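Local coordinates for ribosome inactivating type 1 protein (Iris hollandica, PDB 3MVG), which belongs to the type 1 ribosome-inactivating proteins, single-chain plant proteins that inactivate ribosomes, at residues R60-V65 with T134-W139; Q79-L84 with W139-V144. One frame throughout, in Å; residues are numbered along the deposited sequence.

Contact 1 of 2, residues R60-V65 with T134-W139; sequences RPITLV and TTLHNW. Unlike the reference sequence in segment 134-139: Thr-134 (reference Ser).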
# COMPACT_ATOMS: atom_id res chain seq x y z
N ARG A 60 -23.84 -8.73 12.63
CA ARG A 60 -23.61 -9.65 13.73
C ARG A 60 -22.14 -9.56 14.10
O ARG A 60 -21.28 -9.77 13.24
CB ARG A 60 -23.97 -11.08 13.34
CG ARG A 60 -25.46 -11.28 13.05
CD ARG A 60 -25.70 -12.58 12.31
NE ARG A 60 -25.17 -12.53 10.95
CZ ARG A 60 -25.90 -12.26 9.88
NH1 ARG A 60 -27.20 -12.02 10.00
NH2 ARG A 60 -25.34 -12.23 8.68
N PRO A 61 -21.84 -9.23 15.37
CA PRO A 61 -20.45 -9.02 15.75
C PRO A 61 -19.77 -10.20 16.42
O PRO A 61 -20.42 -11.06 17.01
CB PRO A 61 -20.56 -7.89 16.77
CG PRO A 61 -21.86 -8.18 17.48
CD PRO A 61 -22.77 -8.84 16.46
N ILE A 62 -18.45 -10.26 16.28
CA ILE A 62 -17.57 -11.04 17.17
C ILE A 62 -16.43 -10.13 17.59
O ILE A 62 -16.05 -9.25 16.81
CB ILE A 62 -17.04 -12.37 16.54
CG1 ILE A 62 -16.07 -12.10 15.38
CG2 ILE A 62 -18.18 -13.26 16.12
CD1 ILE A 62 -14.62 -12.11 15.79
N THR A 63 -15.90 -10.31 18.80
CA THR A 63 -14.83 -9.47 19.31
C THR A 63 -13.57 -10.28 19.45
O THR A 63 -13.51 -11.20 20.27
CB THR A 63 -15.20 -8.83 20.65
OG1 THR A 63 -16.41 -8.08 20.49
CG2 THR A 63 -14.08 -7.90 21.15
N LEU A 64 -12.55 -9.94 18.66
CA LEU A 64 -11.24 -10.53 18.85
C LEU A 64 -10.55 -9.88 20.04
O LEU A 64 -10.70 -8.68 20.27
CB LEU A 64 -10.36 -10.31 17.62
CG LEU A 64 -10.85 -10.85 16.28
CD1 LEU A 64 -9.87 -10.43 15.19
CD2 LEU A 64 -10.99 -12.36 16.32
N VAL A 65 -9.82 -10.68 20.80
CA VAL A 65 -8.97 -10.16 21.87
C VAL A 65 -7.54 -10.25 21.38
O VAL A 65 -7.06 -11.34 21.06
CB VAL A 65 -9.15 -10.95 23.18
CG1 VAL A 65 -8.32 -10.31 24.30
CG2 VAL A 65 -10.63 -11.03 23.56
N THR A 134 -19.12 -14.35 10.50
CA THR A 134 -20.39 -15.08 10.63
C THR A 134 -20.16 -16.47 11.21
O THR A 134 -20.93 -16.93 12.07
CB THR A 134 -21.11 -15.20 9.28
OG1 THR A 134 -21.42 -13.90 8.79
CG2 THR A 134 -22.40 -15.96 9.42
N THR A 135 -19.12 -17.14 10.73
CA THR A 135 -18.81 -18.50 11.16
C THR A 135 -18.50 -18.54 12.65
O THR A 135 -19.06 -19.36 13.39
CB THR A 135 -17.66 -19.09 10.34
OG1 THR A 135 -18.04 -19.12 8.96
CG2 THR A 135 -17.34 -20.51 10.79
N LEU A 136 -17.65 -17.63 13.12
CA LEU A 136 -17.36 -17.56 14.54
C LEU A 136 -18.58 -17.11 15.33
O LEU A 136 -18.81 -17.59 16.44
CB LEU A 136 -16.18 -16.63 14.81
CG LEU A 136 -14.82 -17.11 14.27
CD1 LEU A 136 -13.72 -16.23 14.82
CD2 LEU A 136 -14.54 -18.59 14.60
N HIS A 137 -19.39 -16.21 14.76
CA HIS A 137 -20.60 -15.77 15.45
C HIS A 137 -21.52 -16.94 15.78
O HIS A 137 -22.08 -17.00 16.88
CB HIS A 137 -21.35 -14.73 14.62
CG HIS A 137 -22.52 -14.13 15.35
ND1 HIS A 137 -23.79 -14.66 15.26
CD2 HIS A 137 -22.60 -13.09 16.20
CE1 HIS A 137 -24.61 -13.95 16.01
NE2 HIS A 137 -23.91 -12.99 16.59
N ASN A 138 -21.65 -17.86 14.83
CA ASN A 138 -22.61 -18.95 14.93
C ASN A 138 -22.09 -20.24 15.54
O ASN A 138 -22.88 -21.07 15.99
CB ASN A 138 -23.21 -19.22 13.55
CG ASN A 138 -23.98 -18.04 13.00
OD1 ASN A 138 -24.47 -17.20 13.76
ND2 ASN A 138 -24.08 -17.96 11.68
N TRP A 139 -20.77 -20.43 15.57
CA TRP A 139 -20.20 -21.69 16.05
C TRP A 139 -20.30 -21.84 17.56
O TRP A 139 -20.10 -20.89 18.31
CB TRP A 139 -18.74 -21.82 15.61
CG TRP A 139 -18.07 -23.14 15.97
CD1 TRP A 139 -18.02 -24.27 15.22
CD2 TRP A 139 -17.34 -23.43 17.18
NE1 TRP A 139 -17.31 -25.25 15.87
CE2 TRP A 139 -16.88 -24.76 17.07
CE3 TRP A 139 -17.01 -22.69 18.32
CZ2 TRP A 139 -16.12 -25.36 18.07
CZ3 TRP A 139 -16.25 -23.28 19.31
CH2 TRP A 139 -15.81 -24.61 19.18
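Thr-134 OG1 is gripped by two groups, hydrogen-bonding with Asp-56 OD2 and with Ala-130 O, and lies 4.3 Å from Arg-60 NH2 across the contact. Arg-60 NE makes a salt bridge with the same Asp-56 OD2, so one carboxylate oxygen joins the two segments. The motif is a helix laid across a beta-sheet in the ribosome-inactivating protein fold, with the end of helix 126-138 on strand 61-67; the axes of the short segments approach to 7.7 Å and run 92° apart.

His-137 has the largest share of the interface. Its CB points toward the strand and its CG is anti to the backbone N. Arg-60 CB sits over the centre of one ring face, 3.7 Å from the centroid and only 9° off the normal, a well-formed CH-pi contact. CG and CD of the same arginine continue past the CE1 and ND1 side, so the aliphatic chain crosses the histidine at about a right angle. In the ring plane, Pro-61 O meets the edge at His-137 CD2, 3.1 Å away; no hydrogen bond links the two segments directly. The ring's rotation is fixed by His-137 ND1, which donates to Asn-138 OD1 at 3.0 Å and 174°; the acceptor lies in the imidazole plane, whereas the donor stands above the amide carbonyl plane.

Deeper in, the contact becomes apolar. Ile-62 is buried and its CG2 methyl, anti to the carbonyl carbon, faces the helix backbone. Leu-136, also buried, continues to Tyr-76 of strand 72-78 and Leu-155 of helix 146-164. The methyl comes closest to the helix backbone, Ile-62 CG2 to His-137 N 3.5 Å; its apolar side-chain neighbour is Leu-136 CB at 4.1 Å.

Contact 2 of 2, residues Q79-L84 with W139-V144; sequences QNRFYL and WSPPTV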
# COMPACT_ATOMS: atom_id res chain seq x y z
N GLN A 79 -21.55 -14.11 20.77
CA GLN A 79 -22.84 -14.29 21.47
C GLN A 79 -22.66 -14.45 22.98
O GLN A 79 -23.12 -15.43 23.57
CB GLN A 79 -23.63 -15.45 20.87
CG GLN A 79 -24.01 -15.25 19.41
CD GLN A 79 -25.06 -16.23 18.94
OE1 GLN A 79 -26.14 -16.32 19.52
NE2 GLN A 79 -24.76 -16.96 17.88
N ASN A 80 -21.95 -13.50 23.58
CA ASN A 80 -21.78 -13.42 25.03
C ASN A 80 -21.05 -14.61 25.69
O ASN A 80 -21.29 -14.92 26.86
CB ASN A 80 -23.13 -13.16 25.72
CG ASN A 80 -22.99 -12.42 27.03
OD1 ASN A 80 -22.09 -11.60 27.20
ND2 ASN A 80 -23.87 -12.72 27.98
N ARG A 81 -20.18 -15.26 24.93
CA ARG A 81 -19.24 -16.23 25.49
C ARG A 81 -17.86 -16.01 24.87
O ARG A 81 -17.76 -15.77 23.66
CB ARG A 81 -19.70 -17.67 25.28
CG ARG A 81 -18.90 -18.66 26.13
CD ARG A 81 -19.33 -20.09 25.94
NE ARG A 81 -18.73 -20.91 26.99
CZ ARG A 81 -18.72 -22.24 27.01
NH1 ARG A 81 -19.27 -22.95 26.03
NH2 ARG A 81 -18.14 -22.86 28.03
N PHE A 82 -16.83 -16.10 25.70
CA PHE A 82 -15.45 -16.06 25.20
C PHE A 82 -14.93 -17.46 24.89
O PHE A 82 -15.30 -18.45 25.54
CB PHE A 82 -14.52 -15.34 26.19
CG PHE A 82 -14.61 -13.84 26.12
CD1 PHE A 82 -15.56 -13.14 26.86
CD2 PHE A 82 -13.71 -13.11 25.33
CE1 PHE A 82 -15.63 -11.75 26.81
CE2 PHE A 82 -13.78 -11.71 25.29
CZ PHE A 82 -14.74 -11.03 26.03
N TYR A 83 -14.06 -17.50 23.88
CA TYR A 83 -13.42 -18.69 23.37
C TYR A 83 -11.93 -18.41 23.40
O TYR A 83 -11.45 -17.44 22.80
CB TYR A 83 -13.91 -18.96 21.94
CG TYR A 83 -15.39 -19.30 21.94
CD1 TYR A 83 -16.36 -18.31 21.83
CD2 TYR A 83 -15.80 -20.61 22.13
CE1 TYR A 83 -17.73 -18.63 21.87
CE2 TYR A 83 -17.16 -20.94 22.18
CZ TYR A 83 -18.11 -19.95 22.05
OH TYR A 83 -19.45 -20.28 22.11
N LEU A 84 -11.20 -19.25 24.12
CA LEU A 84 -9.77 -19.04 24.35
C LEU A 84 -8.95 -20.00 23.53
O LEU A 84 -9.26 -21.19 23.46
CB LEU A 84 -9.44 -19.28 25.83
CG LEU A 84 -9.57 -18.14 26.85
CD1 LEU A 84 -10.73 -17.18 26.62
CD2 LEU A 84 -9.63 -18.75 28.25
N TRP A 139 -20.77 -20.43 15.57
CA TRP A 139 -20.20 -21.69 16.05
C TRP A 139 -20.30 -21.84 17.56
O TRP A 139 -20.10 -20.89 18.31
CB TRP A 139 -18.74 -21.82 15.61
CG TRP A 139 -18.07 -23.14 15.97
CD1 TRP A 139 -18.02 -24.27 15.22
CD2 TRP A 139 -17.34 -23.43 17.18
NE1 TRP A 139 -17.31 -25.25 15.87
CE2 TRP A 139 -16.88 -24.76 17.07
CE3 TRP A 139 -17.01 -22.69 18.32
CZ2 TRP A 139 -16.12 -25.36 18.07
CZ3 TRP A 139 -16.25 -23.28 19.31
CH2 TRP A 139 -15.81 -24.61 19.18
N SER A 140 -20.61 -23.06 17.99
CA SER A 140 -20.49 -23.40 19.40
C SER A 140 -20.06 -24.85 19.55
O SER A 140 -20.40 -25.70 18.73
CB SER A 140 -21.80 -23.13 20.15
OG SER A 140 -22.84 -23.92 19.62
N PRO A 141 -19.29 -25.14 20.61
CA PRO A 141 -18.97 -26.53 20.88
C PRO A 141 -20.26 -27.28 21.23
O PRO A 141 -21.20 -26.67 21.73
CB PRO A 141 -18.02 -26.44 22.08
CG PRO A 141 -18.35 -25.18 22.75
CD PRO A 141 -18.81 -24.24 21.67
N PRO A 142 -20.30 -28.60 20.99
CA PRO A 142 -19.18 -29.44 20.62
C PRO A 142 -19.02 -29.73 19.13
O PRO A 142 -18.41 -30.74 18.78
CB PRO A 142 -19.50 -30.74 21.37
CG PRO A 142 -20.98 -30.82 21.28
CD PRO A 142 -21.49 -29.41 21.32
N THR A 143 -19.52 -28.87 18.25
CA THR A 143 -19.23 -29.12 16.84
C THR A 143 -17.71 -29.05 16.61
O THR A 143 -16.97 -28.39 17.37
CB THR A 143 -20.14 -28.36 15.80
OG1 THR A 143 -19.38 -27.63 14.82
CG2 THR A 143 -21.19 -27.52 16.45
N VAL A 144 -17.24 -29.79 15.61
CA VAL A 144 -15.82 -29.88 15.36
C VAL A 144 -15.24 -28.48 15.12
O VAL A 144 -15.95 -27.55 14.71
CB VAL A 144 -15.49 -30.81 14.19
CG1 VAL A 144 -15.89 -32.25 14.53
CG2 VAL A 144 -16.18 -30.32 12.92
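Aromatic contact comes first: Tyr-83 and Trp-139 form an offset edge-to-face pair, the edge of the indole directed at the phenol face. The ring centroids are 5.8 Å apart and the planes 67° apart. Contact is made by one rim atom, Trp-139 CZ3, which reaches Tyr-83 CE2 at 3.8 Å and lies almost as near to CD2. Tyr-83 also meets the ring of Tyr-76 on the neighbouring strand 72-78, so the indole adds to an aromatic cluster on the sheet.

Apolar contact involves Pro-141, which approaches the tyrosine tip to tip. Its CD comes to the phenol edge, 3.7 Å from Tyr-83 CE2, while within the loop Pro-141 N lies over one indole face, offset toward the rim.

Polar groups bond within the loop or elsewhere. Trp-139 NE1 donates to Val-144 O at 2.9 Å with an N-H...O angle of 152°, tying the two ends of the 139-144 loop together. The extended Arg-81 bonds through NE to Asn-98 O and through NH1 to a glycerol; its NH1 makes just a loose van der Waals approach to Pro-141 CG, at 4.1 Å. With no hydrogen bond between the two segments, their contact rests mainly on ring and proline packing.

Contacts 1 and 2 are centred 9 Å apart on the same side of the chain's centre and reach the same mixed sheet, where strand 72-78 separates strands 61-67 and 81-84. Along the chain the segments alternate: both strands come first, then the end of helix 126-138 and the loop leading to helix 146-164. Trp-139, the first residue to leave helical geometry, ends segment 134-139 and begins segment 139-144, and touches the partner segment in contact 2. A probable hydrogen bond joins the contacts directly, Gln-79 NE2 to His-137 O at 2.9 Å, and Val-65 CG2 packs on Phe-82 CE2. Helix end and following loop are thus seated successively on two strands of one sheet.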